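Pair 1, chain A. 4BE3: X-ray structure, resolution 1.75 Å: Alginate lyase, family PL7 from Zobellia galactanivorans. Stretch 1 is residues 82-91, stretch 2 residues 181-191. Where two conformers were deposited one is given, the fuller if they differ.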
# COMPACT_ATOMS: atom_id res chain seq x y z
N LEU A 82 -11.86 -2.98 -1.14
CA LEU A 82 -12.60 -3.08 0.06
C LEU A 82 -13.88 -3.88 -0.28
O LEU A 82 -14.56 -3.56 -1.27
CB LEU A 82 -13.04 -1.68 0.55
CG LEU A 82 -14.06 -1.67 1.68
CD1 LEU A 82 -13.43 -2.26 3.03
CD2 LEU A 82 -14.41 -0.16 1.96
N ASN A 83 -14.20 -4.92 0.49
CA ASN A 83 -15.46 -5.65 0.35
C ASN A 83 -16.26 -5.53 1.60
O ASN A 83 -15.75 -5.78 2.72
CB ASN A 83 -15.12 -7.19 0.19
CG ASN A 83 -14.73 -7.54 -1.25
OD1 ASN A 83 -15.63 -7.76 -2.10
ND2 ASN A 83 -13.54 -7.39 -1.58
N ALA A 84 -17.58 -5.21 1.48
CA ALA A 84 -18.40 -5.17 2.60
C ALA A 84 -19.76 -5.84 2.37
O ALA A 84 -20.26 -5.86 1.28
CB ALA A 84 -18.68 -3.71 3.02
N THR A 85 -20.33 -6.45 3.39
CA THR A 85 -21.73 -6.93 3.31
C THR A 85 -22.40 -6.34 4.50
O THR A 85 -21.91 -6.47 5.66
CB THR A 85 -21.78 -8.48 3.38
OG1 THR A 85 -21.14 -8.97 2.16
CG2 THR A 85 -23.17 -8.93 3.38
N LEU A 86 -23.59 -5.76 4.32
CA LEU A 86 -24.14 -4.93 5.42
C LEU A 86 -25.66 -4.80 5.26
O LEU A 86 -26.18 -5.26 4.24
CB LEU A 86 -23.53 -3.48 5.32
CG LEU A 86 -23.91 -2.73 3.98
CD1 LEU A 86 -24.01 -1.24 4.33
CD2 LEU A 86 -22.79 -2.90 2.94
N LYS A 87 -26.35 -4.23 6.25
CA LYS A 87 -27.75 -3.80 6.06
C LYS A 87 -27.86 -2.55 6.82
O LYS A 87 -27.26 -2.40 7.91
CB LYS A 87 -28.74 -4.89 6.44
CG LYS A 87 -28.55 -5.42 7.87
CD LYS A 87 -29.36 -6.70 8.03
CE LYS A 87 -29.32 -7.09 9.53
NZ LYS A 87 -30.16 -8.33 9.57
N VAL A 88 -28.61 -1.57 6.26
CA VAL A 88 -28.85 -0.36 6.97
C VAL A 88 -30.07 -0.57 7.77
O VAL A 88 -31.09 -1.02 7.24
CB VAL A 88 -29.02 0.83 5.96
CG1 VAL A 88 -29.38 2.13 6.70
CG2 VAL A 88 -27.70 1.02 5.16
N GLN A 89 -29.98 -0.20 9.08
CA GLN A 89 -31.09 -0.47 10.04
C GLN A 89 -31.82 0.84 10.27
O GLN A 89 -32.95 0.77 10.69
CB GLN A 89 -30.59 -0.98 11.39
CG GLN A 89 -29.93 -2.38 11.18
CD GLN A 89 -30.96 -3.48 10.88
OE1 GLN A 89 -31.73 -3.35 9.99
NE2 GLN A 89 -30.93 -4.60 11.61
N HIS A 90 -31.20 2.01 10.06
CA HIS A 90 -31.92 3.20 10.42
C HIS A 90 -31.27 4.40 9.76
O HIS A 90 -30.05 4.40 9.69
CB HIS A 90 -31.87 3.41 11.96
CG HIS A 90 -32.94 4.38 12.41
ND1 HIS A 90 -32.77 5.75 12.45
CD2 HIS A 90 -34.26 4.11 12.76
CE1 HIS A 90 -33.95 6.31 12.94
NE2 HIS A 90 -34.85 5.31 13.11
N VAL A 91 -32.06 5.37 9.20
CA VAL A 91 -31.55 6.69 8.80
C VAL A 91 -32.40 7.75 9.50
O VAL A 91 -33.43 7.41 10.09
CB VAL A 91 -31.67 6.92 7.27
CG1 VAL A 91 -30.65 5.99 6.50
CG2 VAL A 91 -33.13 6.64 6.82
N ILE A 181 -34.04 -0.76 -1.81
CA ILE A 181 -33.49 -1.71 -0.79
C ILE A 181 -34.12 -1.27 0.51
O ILE A 181 -34.04 -0.11 0.87
CB ILE A 181 -31.92 -1.59 -0.73
CG1 ILE A 181 -31.31 -1.92 -2.13
CG2 ILE A 181 -31.45 -2.50 0.45
CD1 ILE A 181 -31.56 -3.34 -2.68
N ALA A 182 -34.76 -2.21 1.23
CA ALA A 182 -35.43 -1.94 2.53
C ALA A 182 -34.40 -1.76 3.69
O ALA A 182 -33.28 -2.29 3.63
CB ALA A 182 -36.42 -3.14 2.84
N LEU A 183 -34.78 -1.10 4.75
CA LEU A 183 -34.01 -1.27 6.01
C LEU A 183 -33.97 -2.69 6.38
O LEU A 183 -34.98 -3.42 6.24
CB LEU A 183 -34.67 -0.46 7.19
CG LEU A 183 -34.73 1.07 6.90
CD1 LEU A 183 -35.43 1.69 8.09
CD2 LEU A 183 -33.27 1.65 6.72
N GLY A 184 -32.79 -3.14 6.82
CA GLY A 184 -32.72 -4.51 7.33
C GLY A 184 -32.49 -5.48 6.16
O GLY A 184 -32.42 -6.72 6.39
N GLU A 185 -32.36 -4.97 4.94
CA GLU A 185 -32.14 -5.86 3.76
C GLU A 185 -30.63 -5.91 3.42
O GLU A 185 -30.02 -4.86 3.19
CB GLU A 185 -32.88 -5.35 2.54
CG GLU A 185 -32.76 -6.28 1.34
CD GLU A 185 -33.71 -5.94 0.17
OE1 GLU A 185 -34.40 -4.88 0.19
OE2 GLU A 185 -33.87 -6.81 -0.70
N GLU A 186 -30.02 -7.12 3.38
CA GLU A 186 -28.60 -7.25 3.12
C GLU A 186 -28.20 -6.81 1.74
O GLU A 186 -28.83 -7.19 0.76
CB GLU A 186 -28.21 -8.74 3.29
CG GLU A 186 -28.32 -9.12 4.71
CD GLU A 186 -27.65 -10.47 5.12
OE1 GLU A 186 -26.62 -10.85 4.59
OE2 GLU A 186 -28.17 -11.09 6.05
N PHE A 187 -27.06 -6.08 1.61
CA PHE A 187 -26.46 -5.92 0.28
C PHE A 187 -24.92 -5.86 0.47
O PHE A 187 -24.45 -5.73 1.63
CB PHE A 187 -26.98 -4.63 -0.46
CG PHE A 187 -26.73 -3.34 0.27
CD1 PHE A 187 -27.60 -2.96 1.28
CD2 PHE A 187 -25.62 -2.55 -0.08
CE1 PHE A 187 -27.41 -1.70 1.94
CE2 PHE A 187 -25.42 -1.28 0.56
CZ PHE A 187 -26.33 -0.86 1.55
N SER A 188 -24.22 -6.05 -0.65
CA SER A 188 -22.74 -6.04 -0.64
C SER A 188 -22.25 -4.97 -1.58
O SER A 188 -22.87 -4.73 -2.61
CB SER A 188 -22.31 -7.44 -1.18
OG SER A 188 -22.76 -8.36 -0.14
N TYR A 189 -21.04 -4.42 -1.34
CA TYR A 189 -20.36 -3.62 -2.28
C TYR A 189 -18.89 -4.10 -2.29
O TYR A 189 -18.37 -4.70 -1.29
CB TYR A 189 -20.48 -2.11 -1.98
CG TYR A 189 -19.89 -1.66 -0.70
CD1 TYR A 189 -18.45 -1.48 -0.61
CD2 TYR A 189 -20.69 -1.18 0.32
CE1 TYR A 189 -17.84 -0.96 0.57
CE2 TYR A 189 -20.09 -0.64 1.55
CZ TYR A 189 -18.65 -0.56 1.63
OH TYR A 189 -18.16 0.01 2.80
N GLU A 190 -18.29 -3.86 -3.41
CA GLU A 190 -16.82 -3.96 -3.52
C GLU A 190 -16.31 -2.76 -4.21
O GLU A 190 -16.84 -2.39 -5.31
CB GLU A 190 -16.51 -5.21 -4.38
CG GLU A 190 -14.95 -5.41 -4.59
CD GLU A 190 -14.67 -6.65 -5.42
OE1 GLU A 190 -14.76 -7.77 -4.94
OE2 GLU A 190 -14.50 -6.49 -6.67
N ILE A 191 -15.26 -2.13 -3.63
CA ILE A 191 -14.60 -1.04 -4.32
C ILE A 191 -13.16 -1.63 -4.63
O ILE A 191 -12.42 -1.87 -3.68
CB ILE A 191 -14.37 0.13 -3.42
CG1 ILE A 191 -15.80 0.59 -2.86
CG2 ILE A 191 -13.61 1.31 -4.22
CD1 ILE A 191 -15.63 1.69 -1.75
O HOH W 1 -30.23 -10.21 7.58
O HOH W 2 -32.86 -7.65 8.87
O HOH W 3 -30.31 -2.27 4.00

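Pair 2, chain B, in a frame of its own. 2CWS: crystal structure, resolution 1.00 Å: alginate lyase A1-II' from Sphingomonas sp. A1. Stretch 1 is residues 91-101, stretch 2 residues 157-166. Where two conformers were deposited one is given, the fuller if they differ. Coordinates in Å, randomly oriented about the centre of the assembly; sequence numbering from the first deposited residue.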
# COMPACT_ATOMS: atom_id res chain seq x y z
N MET B 91 -9.60 -3.00 -3.32
CA MET B 91 -9.22 -1.61 -3.04
C MET B 91 -9.20 -0.84 -4.34
O MET B 91 -8.64 -1.31 -5.34
CB MET B 91 -7.83 -1.62 -2.38
CG MET B 91 -7.32 -0.17 -2.19
SD MET B 91 -5.84 -0.08 -1.15
CE MET B 91 -4.67 -0.97 -2.24
N LYS B 92 -9.79 0.33 -4.31
CA LYS B 92 -9.74 1.27 -5.42
C LYS B 92 -9.13 2.57 -4.92
O LYS B 92 -9.41 3.01 -3.81
CB LYS B 92 -11.12 1.61 -6.00
CG LYS B 92 -11.84 0.38 -6.49
CD LYS B 92 -13.20 0.84 -7.05
CE LYS B 92 -12.93 2.06 -7.93
NZ LYS B 92 -14.14 2.61 -8.57
N LEU B 93 -8.28 3.17 -5.74
CA LEU B 93 -7.75 4.48 -5.36
C LEU B 93 -7.49 5.26 -6.62
O LEU B 93 -7.31 4.72 -7.73
CB LEU B 93 -6.50 4.35 -4.45
CG LEU B 93 -5.28 3.60 -5.05
CD1 LEU B 93 -4.40 4.48 -5.95
CD2 LEU B 93 -4.42 3.14 -3.88
N SER B 94 -7.38 6.58 -6.45
CA SER B 94 -6.87 7.45 -7.50
C SER B 94 -5.79 8.32 -6.87
O SER B 94 -5.96 8.74 -5.72
CB SER B 94 -7.92 8.28 -8.24
OG SER B 94 -8.44 9.23 -7.36
N GLY B 95 -4.71 8.51 -7.57
CA GLY B 95 -3.59 9.22 -6.95
C GLY B 95 -2.53 9.55 -7.93
O GLY B 95 -2.69 9.38 -9.16
N LYS B 96 -1.40 10.03 -7.44
CA LYS B 96 -0.25 10.34 -8.26
C LYS B 96 1.00 10.33 -7.38
O LYS B 96 0.91 10.48 -6.18
CB LYS B 96 -0.31 11.72 -8.97
CG LYS B 96 -0.48 12.90 -8.00
CD LYS B 96 -0.22 14.25 -8.64
CE LYS B 96 -1.32 14.54 -9.61
NZ LYS B 96 -1.00 15.78 -10.42
N THR B 97 2.14 10.13 -8.05
CA THR B 97 3.43 10.29 -7.36
C THR B 97 3.99 11.61 -7.82
O THR B 97 4.15 11.86 -9.02
CB THR B 97 4.32 9.08 -7.66
OG1 THR B 97 3.76 7.93 -7.00
CG2 THR B 97 5.72 9.29 -7.07
N VAL B 98 4.31 12.46 -6.84
CA VAL B 98 4.72 13.84 -7.09
C VAL B 98 6.23 13.97 -7.14
O VAL B 98 6.74 14.77 -7.94
CB VAL B 98 4.15 14.74 -5.96
CG1 VAL B 98 4.73 16.16 -6.03
CG2 VAL B 98 2.61 14.75 -6.01
N GLN B 99 6.94 13.26 -6.27
CA GLN B 99 8.38 13.42 -6.12
C GLN B 99 8.94 12.04 -5.73
O GLN B 99 8.33 11.35 -4.91
CB GLN B 99 8.71 14.45 -5.02
CG GLN B 99 10.21 14.62 -4.80
CD GLN B 99 10.42 15.64 -3.68
OE1 GLN B 99 10.05 16.83 -3.83
NE2 GLN B 99 11.07 15.26 -2.58
N LEU B 100 10.07 11.71 -6.33
CA LEU B 100 10.74 10.44 -6.07
C LEU B 100 12.04 10.67 -5.32
O LEU B 100 12.63 11.76 -5.40
CB LEU B 100 11.05 9.78 -7.44
CG LEU B 100 9.84 9.16 -8.12
CD1 LEU B 100 10.16 8.86 -9.58
CD2 LEU B 100 9.35 7.93 -7.36
N PRO B 101 12.55 9.64 -4.64
CA PRO B 101 13.89 9.68 -4.11
C PRO B 101 14.89 9.49 -5.24
O PRO B 101 14.51 9.19 -6.38
CB PRO B 101 13.94 8.48 -3.14
CG PRO B 101 13.09 7.46 -3.89
CD PRO B 101 11.95 8.28 -4.50
N LYS B 157 3.62 8.38 -15.72
CA LYS B 157 4.72 9.25 -15.42
C LYS B 157 4.53 10.01 -14.11
O LYS B 157 3.46 10.09 -13.54
CB LYS B 157 4.95 10.24 -16.56
CG LYS B 157 5.43 9.47 -17.79
CD LYS B 157 5.50 10.31 -19.06
CE LYS B 157 6.01 9.40 -20.22
NZ LYS B 157 6.04 10.22 -21.47
N LEU B 158 5.66 10.56 -13.63
CA LEU B 158 5.61 11.44 -12.48
C LEU B 158 4.58 12.53 -12.69
O LEU B 158 4.55 13.17 -13.70
CB LEU B 158 7.02 12.07 -12.30
CG LEU B 158 7.25 12.75 -10.96
CD1 LEU B 158 7.45 11.70 -9.87
CD2 LEU B 158 8.43 13.70 -11.05
N GLY B 159 3.71 12.69 -11.68
CA GLY B 159 2.65 13.70 -11.72
C GLY B 159 1.37 13.27 -12.42
O GLY B 159 0.35 13.95 -12.25
N ASP B 160 1.38 12.18 -13.18
CA ASP B 160 0.18 11.71 -13.83
C ASP B 160 -0.79 11.11 -12.80
O ASP B 160 -0.39 10.48 -11.86
CB ASP B 160 0.47 10.60 -14.83
CG ASP B 160 1.18 11.05 -16.09
OD1 ASP B 160 1.38 12.27 -16.34
OD2 ASP B 160 1.50 10.10 -16.88
N LEU B 161 -2.08 11.27 -13.02
CA LEU B 161 -3.07 10.65 -12.15
C LEU B 161 -3.26 9.22 -12.61
O LEU B 161 -3.42 8.99 -13.83
CB LEU B 161 -4.41 11.39 -12.32
CG LEU B 161 -5.50 10.87 -11.37
CD1 LEU B 161 -5.21 11.51 -10.02
CD2 LEU B 161 -6.91 11.14 -11.84
N TYR B 162 -3.26 8.29 -11.68
CA TYR B 162 -3.62 6.89 -11.97
C TYR B 162 -4.86 6.51 -11.16
O TYR B 162 -5.05 6.93 -10.02
CB TYR B 162 -2.48 5.91 -11.67
CG TYR B 162 -1.61 6.23 -10.46
CD1 TYR B 162 -0.36 6.79 -10.63
CD2 TYR B 162 -2.03 5.94 -9.17
CE1 TYR B 162 0.47 7.07 -9.54
CE2 TYR B 162 -1.25 6.22 -8.06
CZ TYR B 162 0.01 6.79 -8.25
OH TYR B 162 0.85 7.12 -7.20
N ASN B 163 -5.67 5.68 -11.79
CA ASN B 163 -6.78 5.00 -11.17
C ASN B 163 -6.50 3.52 -10.98
O ASN B 163 -6.51 2.76 -11.95
CB ASN B 163 -8.03 5.09 -12.04
CG ASN B 163 -8.52 6.52 -12.11
OD1 ASN B 163 -8.87 7.09 -11.09
ND2 ASN B 163 -8.54 7.12 -13.30
N MET B 164 -6.22 3.12 -9.77
CA MET B 164 -5.71 1.80 -9.46
C MET B 164 -6.81 0.95 -8.83
O MET B 164 -7.64 1.48 -8.08
CB MET B 164 -4.55 1.94 -8.48
CG MET B 164 -3.90 0.63 -8.11
SD MET B 164 -2.61 0.84 -6.86
CE MET B 164 -1.42 1.82 -7.78
N GLU B 165 -6.78 -0.35 -9.12
CA GLU B 165 -7.64 -1.27 -8.39
C GLU B 165 -6.82 -2.52 -8.14
O GLU B 165 -6.07 -2.97 -8.99
CB GLU B 165 -8.90 -1.58 -9.20
CG GLU B 165 -9.88 -2.50 -8.48
CD GLU B 165 -11.16 -2.63 -9.28
OE1 GLU B 165 -11.75 -3.72 -9.25
OE2 GLU B 165 -11.56 -1.65 -9.97
N ILE B 166 -6.99 -3.06 -6.94
CA ILE B 166 -6.35 -4.34 -6.59
C ILE B 166 -7.43 -5.21 -5.96
O ILE B 166 -8.03 -4.77 -4.96
CB ILE B 166 -5.15 -4.22 -5.65
CG1 ILE B 166 -4.18 -3.15 -6.14
CG2 ILE B 166 -4.49 -5.57 -5.50
CD1 ILE B 166 -2.98 -2.95 -5.18
O HOH W 4 2.08 9.79 -10.91

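Pair 1 and pair 2 use the same backbone design: two antiparallel strands whose second member is entered through a type II turn. The strand axes approach to 4.8 Å in pair 1 and 4.7 Å in pair 2, with angles of 160° and 157° between their directions, and 14 central residues superpose with an RMSD of 0.5 Å. Five bridges match one for one, from Leu A82 with Ile A191, which corresponds to Met B91 with Ile B166, to Leu A86 with Phe A187, which corresponds to Gly B95 with Tyr B162. Their hydrogen bonds join main-chain atoms and recur although the side chains differ: Leu A86 N to Phe A187 O is 2.8 Å, and Gly B95 N to Tyr B162 O is 2.9 Å.

The buried face of the sheet carries the main differences. At its first position both place a sizeable apolar chain beside isoleucine, a branched leucine in pair 1 and a longer, unbranched methionine in pair 2: Leu A82 CD2 lies 4.3 Å from Ile A191 CD1, and Met B91 CE lies 3.9 Å from Ile B166 CD1. At the next bridge on this face, size is redistributed across the strands. Ala A84 is small and sits over one face of the Tyr A189 ring, its CB 3.4 Å from Tyr A189 CZ, so the large aromatic covers the little methyl. In pair 2 the place of Ala A84 is taken by the larger Leu B93, and its partner is the unbranched, pliable Met B164; Leu B93 CD1 packs 3.6 Å from Met B164 CB.

At the third bridge on this face both pairs have an aromatic ring in the second strand, set against leucine in pair 1 and glycine in pair 2. Leu A86 lies over a face of Phe A187, with CD1 3.6 Å from Phe A187 CZ. Gly B95 has no side chain, and the ring of Tyr B162 lies with one face over the backbone, near Gly B95 O and Lys B96 N. Leu B93 CD1 approaches the ring edge, 4.2 Å from Tyr B162 CE2.

Lys A87 matches Lys B96, and both long chains reach the turn. Lys B96 NZ donates directly to Gly B159 O at 2.9 Å; in pair 1 a water bridges, 2.9 Å from Lys A87 NZ and 2.7 Å from Gly A184 O.

Two residues beyond Leu A86 and Gly B95, Val A88 matches Thr B97, two beta-branched residues well suited to a strand. Val A88 CG2 meets the ring edge, 4.2 Å from Phe A187 CE1. The threonine instead suits a phenol: Thr B97 OG1 and Tyr B162 OH share a hydrogen bond of 3.0 Å.

Both turns place leucine and then glycine at their two middle positions. Gly A184 and Gly B159 have phi of 85° and 86°, values that favour glycine, and Gly A184 N donates to Val A88 O at 2.7 Å, Gly B159 N to Thr B97 O at 2.8 Å. Leu A183 CD2 packs against the first strand, 3.9 Å from Val A88 CG1, and Leu B158 CD1 against the first stretch, 3.9 Å from Leu B100 CG.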